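Local atomic coordinates of short-chain dehydrogenase/reductase SDR (Vibrio parahaemolyticus, PDB entry 3GUY), a protein that probably catalyses an NAD(P)-dependent oxidation or reduction, as a member of the short-chain dehydrogenase/reductase family with a Rossmann fold. Residues Ala18-Ala23 / Asp198-Ile203; Thr28-Arg33 / Thr40-Leu45; Asp70-Thr75 / Lys116-Gln121; Glu94-Leu99 / Glu140-Ala145; Asn109-Leu114 / Gly152-Val157. The protein carries 2 engineered substitutions. All coordinates share one frame; numbering follows the deposited sequence.

Interaction 1: residues Ala18-Ala23 / Asp198-Ile203; sequences AKLYDA and DAALMI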
# COMPACT_ATOMS: atom_id res chain seq x y z
N ALA D 18 -28.58 6.66 -9.78
CA ALA D 18 -29.41 7.41 -10.72
C ALA D 18 -30.69 7.91 -10.00
O ALA D 18 -31.05 9.09 -10.10
CB ALA D 18 -29.75 6.57 -11.97
N LYS D 19 -31.34 7.03 -9.24
CA LYS D 19 -32.59 7.36 -8.56
C LYS D 19 -32.43 8.49 -7.54
O LYS D 19 -33.29 9.39 -7.47
CB LYS D 19 -33.19 6.12 -7.92
CG LYS D 19 -33.59 5.10 -8.93
CD LYS D 19 -33.96 3.80 -8.30
CE LYS D 19 -34.41 2.81 -9.35
NZ LYS D 19 -34.88 1.56 -8.68
N LEU D 20 -31.33 8.48 -6.76
CA LEU D 20 -31.11 9.52 -5.74
C LEU D 20 -30.79 10.87 -6.37
O LEU D 20 -31.21 11.93 -5.86
CB LEU D 20 -30.00 9.13 -4.74
CG LEU D 20 -30.12 7.88 -3.85
CD1 LEU D 20 -28.79 7.73 -3.10
CD2 LEU D 20 -31.28 7.89 -2.85
N TYR D 21 -30.05 10.87 -7.47
CA TYR D 21 -29.74 12.13 -8.16
C TYR D 21 -31.02 12.68 -8.83
O TYR D 21 -31.30 13.86 -8.75
CB TYR D 21 -28.67 11.94 -9.25
CG TYR D 21 -27.24 11.85 -8.81
CD1 TYR D 21 -26.62 12.92 -8.14
CD2 TYR D 21 -26.48 10.72 -9.07
CE1 TYR D 21 -25.30 12.85 -7.74
CE2 TYR D 21 -25.16 10.64 -8.68
CZ TYR D 21 -24.57 11.72 -8.02
OH TYR D 21 -23.25 11.64 -7.65
N ASP D 22 -31.76 11.81 -9.51
CA ASP D 22 -33.04 12.18 -10.12
C ASP D 22 -34.02 12.77 -9.09
O ASP D 22 -34.52 13.87 -9.28
CB ASP D 22 -33.68 10.96 -10.78
CG ASP D 22 -34.99 11.30 -11.46
OD1 ASP D 22 -34.93 11.92 -12.53
OD2 ASP D 22 -36.06 10.92 -10.93
N ALA D 23 -34.29 12.02 -8.02
CA ALA D 23 -35.05 12.52 -6.86
C ALA D 23 -34.63 13.91 -6.33
O ALA D 23 -35.45 14.60 -5.73
CB ALA D 23 -34.98 11.53 -5.73
N ASP D 198 -28.53 1.04 -0.09
CA ASP D 198 -27.88 1.65 1.10
C ASP D 198 -26.48 2.15 0.76
O ASP D 198 -26.11 3.26 1.17
CB ASP D 198 -27.86 0.69 2.29
CG ASP D 198 -29.27 0.35 2.80
OD1 ASP D 198 -30.20 1.17 2.57
OD2 ASP D 198 -29.43 -0.72 3.42
N ALA D 199 -25.72 1.36 -0.01
CA ALA D 199 -24.40 1.84 -0.52
C ALA D 199 -24.53 3.15 -1.25
O ALA D 199 -23.75 4.11 -1.02
CB ALA D 199 -23.75 0.79 -1.46
N ALA D 200 -25.55 3.22 -2.11
CA ALA D 200 -25.74 4.42 -2.94
C ALA D 200 -26.09 5.60 -2.04
O ALA D 200 -25.62 6.70 -2.30
CB ALA D 200 -26.82 4.20 -4.01
N LEU D 201 -26.87 5.36 -0.98
CA LEU D 201 -27.25 6.44 -0.03
C LEU D 201 -26.01 7.04 0.65
O LEU D 201 -25.82 8.23 0.68
CB LEU D 201 -28.26 5.94 1.04
CG LEU D 201 -29.76 6.24 0.78
CD1 LEU D 201 -30.71 5.55 1.83
CD2 LEU D 201 -30.01 7.76 0.74
N MET D 202 -25.14 6.17 1.14
CA MET D 202 -23.86 6.60 1.76
C MET D 202 -22.89 7.29 0.83
O MET D 202 -22.24 8.30 1.22
CB MET D 202 -23.18 5.39 2.44
CG MET D 202 -23.94 4.95 3.69
SD MET D 202 -23.24 3.65 4.71
CE MET D 202 -23.77 2.26 3.80
N ILE D 203 -22.77 6.78 -0.40
CA ILE D 203 -21.85 7.34 -1.40
C ILE D 203 -22.37 8.71 -1.79
O ILE D 203 -21.63 9.69 -1.77
CB ILE D 203 -21.67 6.44 -2.65
CG1 ILE D 203 -20.91 5.15 -2.27
CG2 ILE D 203 -20.91 7.19 -3.77
CD1 ILE D 203 -21.02 3.94 -3.22
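The carbonyl oxygen of Ala200 faces a methyl group: Leu20 CD1 rests 3.4 Å from Ala200 O. The contact turns on one leucine that leans from helix 12-23 against the backbone of helix 196-207. Its CG stands anti to its own carbonyl carbon (chi1 -61°), which sends the two methyls outward across the gap. CD1 takes the backbone side, 3.7 Å from Leu201 CA and 4.1 Å from Ala200 CB, whereas CD2 meets Leu201 CD2 at 3.8 Å, the two leucine side chains crossing at about a right angle. Such an arrangement shows how a small residue, here Ala200, lets a long one close in on the helix backbone. The polar grip lies away from the seam, where the Asp22 carboxylate accepts from the backbone N of Ser46 and of Asn47. Beyond helix 196-207 comes a second subunit, with Ile210 of that chain packing on Leu201. Helix 12-23 begins within the glycine-rich turn of the Rossmann fold, and Tyr21 adds an edge-to-face pair with His204. Between 18-23 and 198-203 themselves, van der Waals contact does the joining, which implies a fit of shape.

Interaction 2: residues Thr28-Arg33 / Thr40-Leu45; sequences TYLTGR and TVTNCL
A beta-alpha-beta unit of the Rossmann fold, formed by strand 28-32, helix 35-42 and strand 51-53, is closed here by Leu30 of the strand packing against Val41 and Leu45 of the helix and the turn after it. One methyl does most of the work. Leu30 CD1 lies 3.5 Å from Val41 CG1, the side chains crossing at about a right angle, and 4.0 Å from Leu45 CD1, which it meets tip to tip. Val41 offers CG1 because that branch is anti to the backbone N (chi1 168°). Leu30 CD1 also lies 4.1 Å from Thr42 OG1, a hydroxyl bonded to Leu38 O one turn back in its helix. Helix 12-23 borders the same cluster, with Ala18 against Leu30 and Ala15 against Val41. The unit thus illustrates how a short crossover helix is seated on its strand by alternate residues, since Thr28 and Leu30 both point to the helix side and Tyr29 between them points away. At the strand's start the hydroxyl of Thr28 is bonded to Asn48 ND2, while Leu45 CD1 lies 3.8 Å from Thr28 OG1.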
# COMPACT_ATOMS: atom_id res chain seq x y z
N THR D 28 -29.95 13.32 -15.38
CA THR D 28 -29.07 12.15 -15.57
C THR D 28 -29.10 11.61 -17.04
O THR D 28 -30.14 11.67 -17.73
CB THR D 28 -29.48 11.03 -14.65
OG1 THR D 28 -30.82 10.60 -14.97
CG2 THR D 28 -29.40 11.48 -13.22
N TYR D 29 -27.94 11.13 -17.50
CA TYR D 29 -27.80 10.34 -18.74
C TYR D 29 -27.20 8.97 -18.39
O TYR D 29 -26.11 8.89 -17.84
CB TYR D 29 -26.89 11.07 -19.71
CG TYR D 29 -26.98 10.52 -21.12
CD1 TYR D 29 -27.94 11.02 -22.04
CD2 TYR D 29 -26.14 9.50 -21.54
CE1 TYR D 29 -28.02 10.52 -23.33
CE2 TYR D 29 -26.21 9.00 -22.84
CZ TYR D 29 -27.15 9.51 -23.73
OH TYR D 29 -27.20 8.98 -25.00
N LEU D 30 -27.95 7.91 -18.66
CA LEU D 30 -27.60 6.59 -18.21
C LEU D 30 -27.06 5.68 -19.34
O LEU D 30 -27.61 5.64 -20.46
CB LEU D 30 -28.79 5.91 -17.55
CG LEU D 30 -29.50 6.66 -16.41
CD1 LEU D 30 -30.24 5.66 -15.58
CD2 LEU D 30 -28.60 7.50 -15.52
N THR D 31 -25.98 4.95 -19.03
CA THR D 31 -25.46 4.00 -19.99
C THR D 31 -25.29 2.63 -19.31
O THR D 31 -25.13 2.52 -18.09
CB THR D 31 -24.17 4.50 -20.72
OG1 THR D 31 -23.95 3.70 -21.89
CG2 THR D 31 -22.93 4.41 -19.81
N GLY D 32 -25.39 1.60 -20.12
CA GLY D 32 -25.28 0.19 -19.68
C GLY D 32 -25.22 -0.64 -20.94
O GLY D 32 -25.22 -0.09 -22.06
N ARG D 33 -25.21 -1.97 -20.79
CA ARG D 33 -25.11 -2.83 -21.98
C ARG D 33 -26.48 -3.10 -22.59
O ARG D 33 -26.57 -3.23 -23.81
CB ARG D 33 -24.26 -4.09 -21.72
CG ARG D 33 -22.71 -3.78 -21.78
CD ARG D 33 -21.81 -4.99 -22.14
NE ARG D 33 -22.29 -6.28 -21.61
CZ ARG D 33 -22.18 -6.68 -20.34
NH1 ARG D 33 -21.62 -5.91 -19.42
NH2 ARG D 33 -22.64 -7.88 -19.97
N THR D 40 -36.17 0.45 -18.31
CA THR D 40 -36.94 0.22 -17.08
C THR D 40 -36.43 1.08 -15.94
O THR D 40 -37.22 1.54 -15.13
CB THR D 40 -36.89 -1.24 -16.57
OG1 THR D 40 -37.13 -2.17 -17.65
CG2 THR D 40 -37.95 -1.43 -15.48
N VAL D 41 -35.11 1.31 -15.87
CA VAL D 41 -34.54 2.21 -14.87
C VAL D 41 -35.00 3.62 -15.15
O VAL D 41 -35.44 4.29 -14.25
CB VAL D 41 -32.98 2.16 -14.85
CG1 VAL D 41 -32.39 3.33 -13.99
CG2 VAL D 41 -32.53 0.83 -14.35
N THR D 42 -34.91 4.04 -16.41
CA THR D 42 -35.18 5.43 -16.81
C THR D 42 -36.68 5.82 -16.72
O THR D 42 -37.03 7.01 -16.67
CB THR D 42 -34.66 5.68 -18.26
OG1 THR D 42 -33.23 5.56 -18.31
CG2 THR D 42 -35.04 7.05 -18.75
N ASN D 43 -37.55 4.82 -16.71
CA ASN D 43 -38.99 5.01 -16.59
C ASN D 43 -39.43 5.15 -15.13
O ASN D 43 -40.60 5.42 -14.88
CB ASN D 43 -39.76 3.86 -17.30
CG ASN D 43 -39.71 3.98 -18.83
OD1 ASN D 43 -39.41 5.06 -19.36
ND2 ASN D 43 -40.00 2.89 -19.53
N CYS D 44 -38.50 4.94 -14.18
CA CYS D 44 -38.67 5.38 -12.78
C CYS D 44 -38.26 6.83 -12.55
O CYS D 44 -38.55 7.39 -11.49
CB CYS D 44 -37.84 4.55 -11.81
SG CYS D 44 -37.96 2.81 -12.00
N LEU D 45 -37.55 7.44 -13.49
CA LEU D 45 -37.00 8.76 -13.30
C LEU D 45 -37.94 9.77 -13.92
O LEU D 45 -38.76 9.41 -14.78
CB LEU D 45 -35.62 8.84 -13.95
CG LEU D 45 -34.70 7.66 -13.59
CD1 LEU D 45 -33.32 7.85 -14.25
CD2 LEU D 45 -34.58 7.46 -12.07

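Interaction 3: residues Asp70-Thr75 / Lys116-Gln121; sequences DSIPST and KRYKDQ
Pro73 lays its CD over one face of the Tyr118 ring, a CH-pi contact with that carbon 4.1 Å from the ring centroid and 28° off the normal. The opposite face is covered by Arg117 CB, 3.5 Å above the plane, so the phenol is held flat between Pro73 and its own neighbour Arg117. Ile72 approaches more obliquely. Its CG2 branch, anti to the backbone N because chi1 is -61°, lies 4.1 Å from Tyr118 CD1, while the other branch runs past toward Gln121. That glutamine is folded: a bend at chi2 (-70°) turns its amide back to the isoleucine, with Gln121 OE1 3.6 Å from Ile72 CD1. A type I beta turn from Tyr118 to Gln121 brings Gln121 beside the ring. In this way the loop before strand 75-78 packs on the C-terminal part of helix 93-118, the next helix in the chain. At the far end of the ring a water donates to Ser71 O at 2.7 Å and is hydrogen-bonded to Tyr118 OH at 2.7 Å. The water links the phenol to the backbone, so the hydroxyl has a polar partner beside an otherwise largely apolar contact.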
# COMPACT_ATOMS: atom_id res chain seq x y z
N ASP D 70 -25.57 16.55 -25.03
CA ASP D 70 -25.96 17.94 -25.32
C ASP D 70 -25.24 19.02 -24.50
O ASP D 70 -25.27 20.19 -24.87
CB ASP D 70 -27.48 18.11 -25.16
CG ASP D 70 -28.23 17.68 -26.39
OD1 ASP D 70 -27.59 17.56 -27.45
OD2 ASP D 70 -29.45 17.46 -26.31
N SER D 71 -24.57 18.63 -23.42
CA SER D 71 -23.85 19.59 -22.60
C SER D 71 -22.69 18.88 -21.91
O SER D 71 -22.54 17.65 -22.03
CB SER D 71 -24.80 20.22 -21.58
OG SER D 71 -25.56 19.24 -20.92
N ILE D 72 -21.88 19.66 -21.20
CA ILE D 72 -20.73 19.17 -20.49
C ILE D 72 -21.26 18.58 -19.19
O ILE D 72 -21.96 19.25 -18.44
CB ILE D 72 -19.76 20.32 -20.17
CG1 ILE D 72 -19.26 20.99 -21.45
CG2 ILE D 72 -18.57 19.84 -19.34
CD1 ILE D 72 -18.64 22.34 -21.16
N PRO D 73 -20.92 17.33 -18.90
CA PRO D 73 -21.39 16.82 -17.61
C PRO D 73 -20.73 17.53 -16.44
O PRO D 73 -19.60 18.00 -16.56
CB PRO D 73 -21.02 15.34 -17.64
CG PRO D 73 -20.01 15.20 -18.69
CD PRO D 73 -20.21 16.30 -19.68
N SER D 74 -21.45 17.63 -15.34
CA SER D 74 -20.87 18.18 -14.13
C SER D 74 -20.31 17.04 -13.25
O SER D 74 -19.37 17.24 -12.49
CB SER D 74 -21.94 18.95 -13.36
OG SER D 74 -23.01 18.08 -13.03
N THR D 75 -20.94 15.87 -13.35
CA THR D 75 -20.41 14.65 -12.71
C THR D 75 -20.51 13.51 -13.71
O THR D 75 -21.44 13.45 -14.54
CB THR D 75 -21.22 14.32 -11.42
OG1 THR D 75 -21.24 15.48 -10.57
CG2 THR D 75 -20.59 13.17 -10.63
N LYS D 116 -9.51 13.69 -22.19
CA LYS D 116 -9.40 14.25 -23.55
C LYS D 116 -10.35 15.46 -23.68
O LYS D 116 -9.91 16.53 -24.05
CB LYS D 116 -9.76 13.19 -24.60
CG LYS D 116 -9.28 13.51 -26.01
CD LYS D 116 -9.41 12.31 -26.97
CE LYS D 116 -8.67 12.54 -28.28
NZ LYS D 116 -7.22 12.13 -28.13
N ARG D 117 -11.60 15.28 -23.30
CA ARG D 117 -12.65 16.27 -23.60
C ARG D 117 -12.81 17.32 -22.50
O ARG D 117 -13.09 18.50 -22.80
CB ARG D 117 -13.99 15.58 -23.81
CG ARG D 117 -14.10 14.79 -25.09
CD ARG D 117 -15.43 14.02 -25.08
NE ARG D 117 -15.60 13.23 -26.29
CZ ARG D 117 -16.23 13.60 -27.41
NH1 ARG D 117 -16.81 14.79 -27.49
NH2 ARG D 117 -16.31 12.76 -28.43
N TYR D 118 -12.63 16.93 -21.24
CA TYR D 118 -13.09 17.76 -20.12
C TYR D 118 -12.06 18.03 -19.04
O TYR D 118 -12.43 18.42 -17.94
CB TYR D 118 -14.30 17.11 -19.44
CG TYR D 118 -15.37 16.65 -20.38
CD1 TYR D 118 -15.86 17.48 -21.41
CD2 TYR D 118 -15.93 15.38 -20.23
CE1 TYR D 118 -16.86 17.03 -22.27
CE2 TYR D 118 -16.89 14.92 -21.08
CZ TYR D 118 -17.37 15.74 -22.09
OH TYR D 118 -18.34 15.24 -22.90
N LYS D 119 -10.79 17.85 -19.32
CA LYS D 119 -9.79 18.04 -18.26
C LYS D 119 -9.75 19.47 -17.73
O LYS D 119 -9.42 19.68 -16.57
CB LYS D 119 -8.39 17.57 -18.69
CG LYS D 119 -7.83 18.23 -19.90
CD LYS D 119 -6.38 17.85 -20.15
CE LYS D 119 -5.86 18.37 -21.50
NZ LYS D 119 -6.55 17.77 -22.68
N ASP D 120 -10.04 20.46 -18.57
CA ASP D 120 -10.00 21.87 -18.17
C ASP D 120 -11.39 22.38 -17.70
O ASP D 120 -11.57 23.58 -17.46
CB ASP D 120 -9.46 22.73 -19.32
CG ASP D 120 -7.94 22.58 -19.54
OD1 ASP D 120 -7.22 22.07 -18.64
OD2 ASP D 120 -7.45 23.00 -20.62
N GLN D 121 -12.35 21.46 -17.57
CA GLN D 121 -13.70 21.73 -17.06
C GLN D 121 -13.84 21.21 -15.62
O GLN D 121 -13.24 20.21 -15.27
CB GLN D 121 -14.76 21.01 -17.91
CG GLN D 121 -14.80 21.39 -19.39
CD GLN D 121 -15.33 22.79 -19.63
OE1 GLN D 121 -16.08 23.35 -18.83
NE2 GLN D 121 -14.94 23.37 -20.76
O HOH W 1 -20.35 16.94 -23.48

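Interaction 4: residues Glu94-Leu99 / Glu140-Ala145; sequences EQIQTL and ESTYCA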
# COMPACT_ATOMS: atom_id res chain seq x y z
N GLU D 94 -11.12 -17.39 -21.19
CA GLU D 94 -12.07 -16.55 -21.97
C GLU D 94 -12.83 -15.64 -21.00
O GLU D 94 -13.03 -14.46 -21.26
CB GLU D 94 -13.10 -17.41 -22.70
CG GLU D 94 -12.90 -17.65 -24.18
CD GLU D 94 -14.26 -18.01 -24.86
OE1 GLU D 94 -14.65 -17.34 -25.85
OE2 GLU D 94 -14.96 -18.93 -24.38
N GLN D 95 -13.25 -16.21 -19.88
CA GLN D 95 -13.87 -15.45 -18.81
C GLN D 95 -12.94 -14.42 -18.13
O GLN D 95 -13.39 -13.37 -17.70
CB GLN D 95 -14.42 -16.41 -17.77
CG GLN D 95 -15.70 -17.11 -18.24
CD GLN D 95 -16.86 -16.70 -17.42
OE1 GLN D 95 -17.25 -15.50 -17.36
NE2 GLN D 95 -17.41 -17.68 -16.72
N ILE D 96 -11.65 -14.75 -18.03
CA ILE D 96 -10.65 -13.79 -17.57
C ILE D 96 -10.54 -12.61 -18.56
O ILE D 96 -10.45 -11.47 -18.15
CB ILE D 96 -9.23 -14.42 -17.36
CG1 ILE D 96 -9.27 -15.53 -16.27
CG2 ILE D 96 -8.20 -13.30 -17.12
CD1 ILE D 96 -7.98 -16.41 -16.15
N GLN D 97 -10.53 -12.90 -19.85
CA GLN D 97 -10.53 -11.86 -20.86
C GLN D 97 -11.74 -10.93 -20.76
O GLN D 97 -11.58 -9.74 -20.87
CB GLN D 97 -10.41 -12.43 -22.29
CG GLN D 97 -10.33 -11.32 -23.40
CD GLN D 97 -9.27 -10.24 -23.15
OE1 GLN D 97 -8.18 -10.54 -22.68
NE2 GLN D 97 -9.60 -8.97 -23.46
N THR D 98 -12.93 -11.48 -20.54
CA THR D 98 -14.15 -10.69 -20.30
C THR D 98 -14.04 -9.78 -19.08
O THR D 98 -14.51 -8.62 -19.08
CB THR D 98 -15.36 -11.61 -20.08
OG1 THR D 98 -15.50 -12.42 -21.24
CG2 THR D 98 -16.63 -10.81 -19.81
N LEU D 99 -13.41 -10.32 -18.03
CA LEU D 99 -13.18 -9.54 -16.81
C LEU D 99 -12.32 -8.29 -17.10
O LEU D 99 -12.60 -7.19 -16.59
CB LEU D 99 -12.51 -10.40 -15.75
CG LEU D 99 -12.55 -9.98 -14.29
CD1 LEU D 99 -13.99 -9.80 -13.82
CD2 LEU D 99 -11.75 -11.06 -13.49
N GLU D 140 -9.59 -14.63 -5.93
CA GLU D 140 -10.03 -13.44 -6.63
C GLU D 140 -8.86 -12.81 -7.38
O GLU D 140 -8.81 -11.58 -7.57
CB GLU D 140 -10.64 -12.44 -5.64
CG GLU D 140 -11.70 -12.97 -4.75
CD GLU D 140 -12.38 -11.88 -3.93
OE1 GLU D 140 -12.47 -10.67 -4.34
OE2 GLU D 140 -12.86 -12.26 -2.85
N SER D 141 -7.91 -13.64 -7.80
CA SER D 141 -6.64 -13.10 -8.21
C SER D 141 -6.79 -12.15 -9.43
O SER D 141 -6.14 -11.14 -9.48
CB SER D 141 -5.64 -14.19 -8.48
OG SER D 141 -5.97 -14.98 -9.60
N THR D 142 -7.57 -12.55 -10.42
CA THR D 142 -7.78 -11.73 -11.64
C THR D 142 -8.73 -10.55 -11.41
O THR D 142 -8.64 -9.52 -12.09
CB THR D 142 -8.32 -12.58 -12.79
OG1 THR D 142 -9.49 -13.30 -12.31
CG2 THR D 142 -7.22 -13.56 -13.28
N TYR D 143 -9.66 -10.73 -10.47
CA TYR D 143 -10.53 -9.63 -10.01
C TYR D 143 -9.71 -8.57 -9.32
O TYR D 143 -9.80 -7.41 -9.70
CB TYR D 143 -11.61 -10.10 -9.07
CG TYR D 143 -12.63 -9.03 -8.74
CD1 TYR D 143 -13.47 -8.51 -9.74
CD2 TYR D 143 -12.76 -8.55 -7.46
CE1 TYR D 143 -14.40 -7.52 -9.45
CE2 TYR D 143 -13.72 -7.60 -7.15
CZ TYR D 143 -14.54 -7.08 -8.16
OH TYR D 143 -15.47 -6.11 -7.87
N CYS D 144 -8.86 -8.98 -8.38
CA CYS D 144 -7.95 -8.06 -7.77
C CYS D 144 -7.08 -7.44 -8.85
O CYS D 144 -6.84 -6.22 -8.86
CB CYS D 144 -7.07 -8.74 -6.70
SG CYS D 144 -7.93 -9.21 -5.20
N ALA D 145 -6.59 -8.26 -9.77
CA ALA D 145 -5.71 -7.73 -10.80
C ALA D 145 -6.32 -6.53 -11.52
O ALA D 145 -5.68 -5.45 -11.59
CB ALA D 145 -5.32 -8.81 -11.79
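The ring of Tyr143 meets Leu99 at its edge: Leu99 CD1 lies near the ring plane, 4.3 Å from Tyr143 CD1. Phe85 makes an edge-to-face pair with the same ring. The other methyl of the leucine is more deeply engaged. Leu99 turns CG away from its own N (chi1 -161°) and brings CD2 to 3.4 Å from Thr142 OG1 and to 3.7 Å from Tyr143 N, near the start of the helix. Tyr143 holds the tyrosine position of the Tyr-x-x-x-Lys sequence that marks the short-chain dehydrogenases; in relatives it is the active-site acid-base group, as it probably is here. Its helix, 141-160, begins after Glu140 at the N-cap and runs beside helix 93-118; the axes of the short segments approach to 10.3 Å with a crossing angle of -23°. In this family these two helices commonly build a four-helix bundle with their copies, and a third subunit does pack here, Ile108 of that chain against Ile96. Thr142 divides its branches between the neighbours. Its hydroxyl is bonded to Gln91 OE1 while also touching Leu99, and its methyl CG2 turns to Ile96, 4.0 Å from Ile96 CG2, the two side chains crossing at about a right angle.

Interaction 5: residues Asn109-Leu114 / Gly152-Val157; sequences NVLREL and GLIESV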
# COMPACT_ATOMS: atom_id res chain seq x y z
N ASN D 109 -11.02 3.44 -21.20
CA ASN D 109 -11.73 4.13 -22.31
C ASN D 109 -12.58 5.28 -21.79
O ASN D 109 -12.49 6.37 -22.32
CB ASN D 109 -12.63 3.17 -23.05
CG ASN D 109 -11.87 2.23 -23.93
OD1 ASN D 109 -10.80 2.55 -24.41
ND2 ASN D 109 -12.42 1.06 -24.13
N VAL D 110 -13.35 5.05 -20.74
CA VAL D 110 -14.11 6.17 -20.12
C VAL D 110 -13.25 7.26 -19.55
O VAL D 110 -13.45 8.42 -19.90
CB VAL D 110 -15.08 5.72 -19.07
CG1 VAL D 110 -15.62 6.95 -18.30
CG2 VAL D 110 -16.19 4.96 -19.70
N LEU D 111 -12.30 6.93 -18.68
CA LEU D 111 -11.41 7.97 -18.14
C LEU D 111 -10.57 8.71 -19.20
O LEU D 111 -10.33 9.94 -19.09
CB LEU D 111 -10.47 7.41 -17.04
CG LEU D 111 -9.63 8.46 -16.31
CD1 LEU D 111 -10.61 9.52 -15.65
CD2 LEU D 111 -8.66 7.80 -15.25
N ARG D 112 -10.08 8.00 -20.19
CA ARG D 112 -9.30 8.66 -21.23
C ARG D 112 -10.18 9.66 -22.01
O ARG D 112 -9.72 10.76 -22.35
CB ARG D 112 -8.72 7.63 -22.19
CG ARG D 112 -8.05 8.21 -23.39
CD ARG D 112 -7.42 7.12 -24.23
NE ARG D 112 -6.89 7.72 -25.46
CZ ARG D 112 -7.61 7.96 -26.55
NH1 ARG D 112 -8.89 7.57 -26.65
NH2 ARG D 112 -7.02 8.53 -27.59
N GLU D 113 -11.40 9.25 -22.33
CA GLU D 113 -12.30 10.12 -23.07
C GLU D 113 -12.69 11.35 -22.24
O GLU D 113 -12.72 12.50 -22.77
CB GLU D 113 -13.51 9.34 -23.52
CG GLU D 113 -14.34 10.07 -24.57
CD GLU D 113 -13.63 10.17 -25.92
OE1 GLU D 113 -12.76 9.32 -26.22
OE2 GLU D 113 -13.98 11.08 -26.70
N LEU D 114 -12.92 11.13 -20.94
CA LEU D 114 -13.13 12.25 -20.01
C LEU D 114 -11.98 13.24 -19.95
O LEU D 114 -12.21 14.47 -19.97
CB LEU D 114 -13.53 11.75 -18.61
CG LEU D 114 -14.86 11.00 -18.59
CD1 LEU D 114 -15.08 10.43 -17.16
CD2 LEU D 114 -16.05 11.90 -19.06
N GLY D 152 -4.25 1.99 -10.03
CA GLY D 152 -3.00 2.51 -10.52
C GLY D 152 -3.24 3.53 -11.61
O GLY D 152 -2.55 4.54 -11.65
N LEU D 153 -4.20 3.25 -12.47
CA LEU D 153 -4.63 4.20 -13.51
C LEU D 153 -5.08 5.50 -12.88
O LEU D 153 -4.50 6.57 -13.16
CB LEU D 153 -5.75 3.60 -14.33
CG LEU D 153 -6.32 4.42 -15.47
CD1 LEU D 153 -5.40 4.30 -16.72
CD2 LEU D 153 -7.72 3.93 -15.75
N ILE D 154 -6.07 5.43 -12.00
CA ILE D 154 -6.62 6.72 -11.45
C ILE D 154 -5.58 7.49 -10.60
O ILE D 154 -5.57 8.69 -10.63
CB ILE D 154 -7.98 6.54 -10.76
CG1 ILE D 154 -7.90 5.83 -9.40
CG2 ILE D 154 -8.91 5.72 -11.63
CD1 ILE D 154 -7.98 6.77 -8.20
N GLU D 155 -4.66 6.80 -9.91
CA GLU D 155 -3.73 7.50 -9.07
C GLU D 155 -2.64 8.21 -9.89
O GLU D 155 -2.15 9.29 -9.54
CB GLU D 155 -3.14 6.58 -8.01
CG GLU D 155 -4.16 6.05 -7.00
CD GLU D 155 -4.58 7.03 -5.89
OE1 GLU D 155 -4.37 8.26 -6.02
OE2 GLU D 155 -5.15 6.55 -4.86
N SER D 156 -2.38 7.64 -11.04
CA SER D 156 -1.52 8.25 -12.01
C SER D 156 -2.17 9.45 -12.70
O SER D 156 -1.50 10.49 -12.85
CB SER D 156 -1.12 7.19 -13.04
OG SER D 156 -0.40 6.12 -12.41
N VAL D 157 -3.40 9.27 -13.15
CA VAL D 157 -4.15 10.32 -13.88
C VAL D 157 -4.38 11.49 -12.86
O VAL D 157 -4.19 12.69 -13.21
CB VAL D 157 -5.43 9.79 -14.58
CG1 VAL D 157 -6.24 10.92 -15.27
CG2 VAL D 157 -5.13 8.67 -15.59
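Apolar contact comes first, and all the close contacts pass through one methyl, Leu111 CD2. Val157 meets it tip to tip, with Val157 CG2 at 3.7 Å from Leu111 CD2. One turn earlier Leu153 joins, its CD2 4.0 Å from Leu111 CD2, and Ile154 adds CG2 at 4.2 Å from the same carbon. The leucine can reach this gathering because its CG is anti to the backbone N (chi1 -173°), which points the branch toward helix 141-160; the segment axes, 11.5 Å apart, are inclined by only 13°. It is a compact example of one residue inserted among three of a facing helix.

Hydrogen bonding lies on the far side of segment 152-157. Gly152 O accepts twice from Ser156, from its N at 3.2 Å and from its OG at 2.8 Å, the two donors coming from opposite faces of the carbonyl plane. The hydroxyl, having given its proton to Gly152 O, is also bonded to Lys137 N of a third subunit, so a serine on the side turned from Leu111 helps join two chains.

As for its surroundings, the contact lies between two long helices that flank one side of the parallel sheet. Leu111 rests on Val125 of strand 124-128 and on Ile168 of strand 167-174, and Val157 touches Ile168 as well, so helices 93-118 and 141-160 meet above these two adjacent strands.

Interactions 3, 4 and 5 sample helix 93-118 along its length, from interaction 4 near its start to interaction 3 at its end, the centres of interactions 3 and 4 about 31 Å apart with interaction 5 between. Interactions 4 and 5 also share helix 141-160, their centres about 19 Å apart, and all three touch the third subunit. Interactions 1 and 2 form a second group, centres about 13 Å apart, joined where Ala18 packs on Leu30 and Asp22 on Leu45. Interaction 1 lies on the opposite side of the chain's centre from interaction 4. The probable active-site tyrosine, Tyr143, belongs to interaction 4, whereas interaction 2 and helix 12-23 of interaction 1 belong to the part of the fold that probably binds the nucleotide.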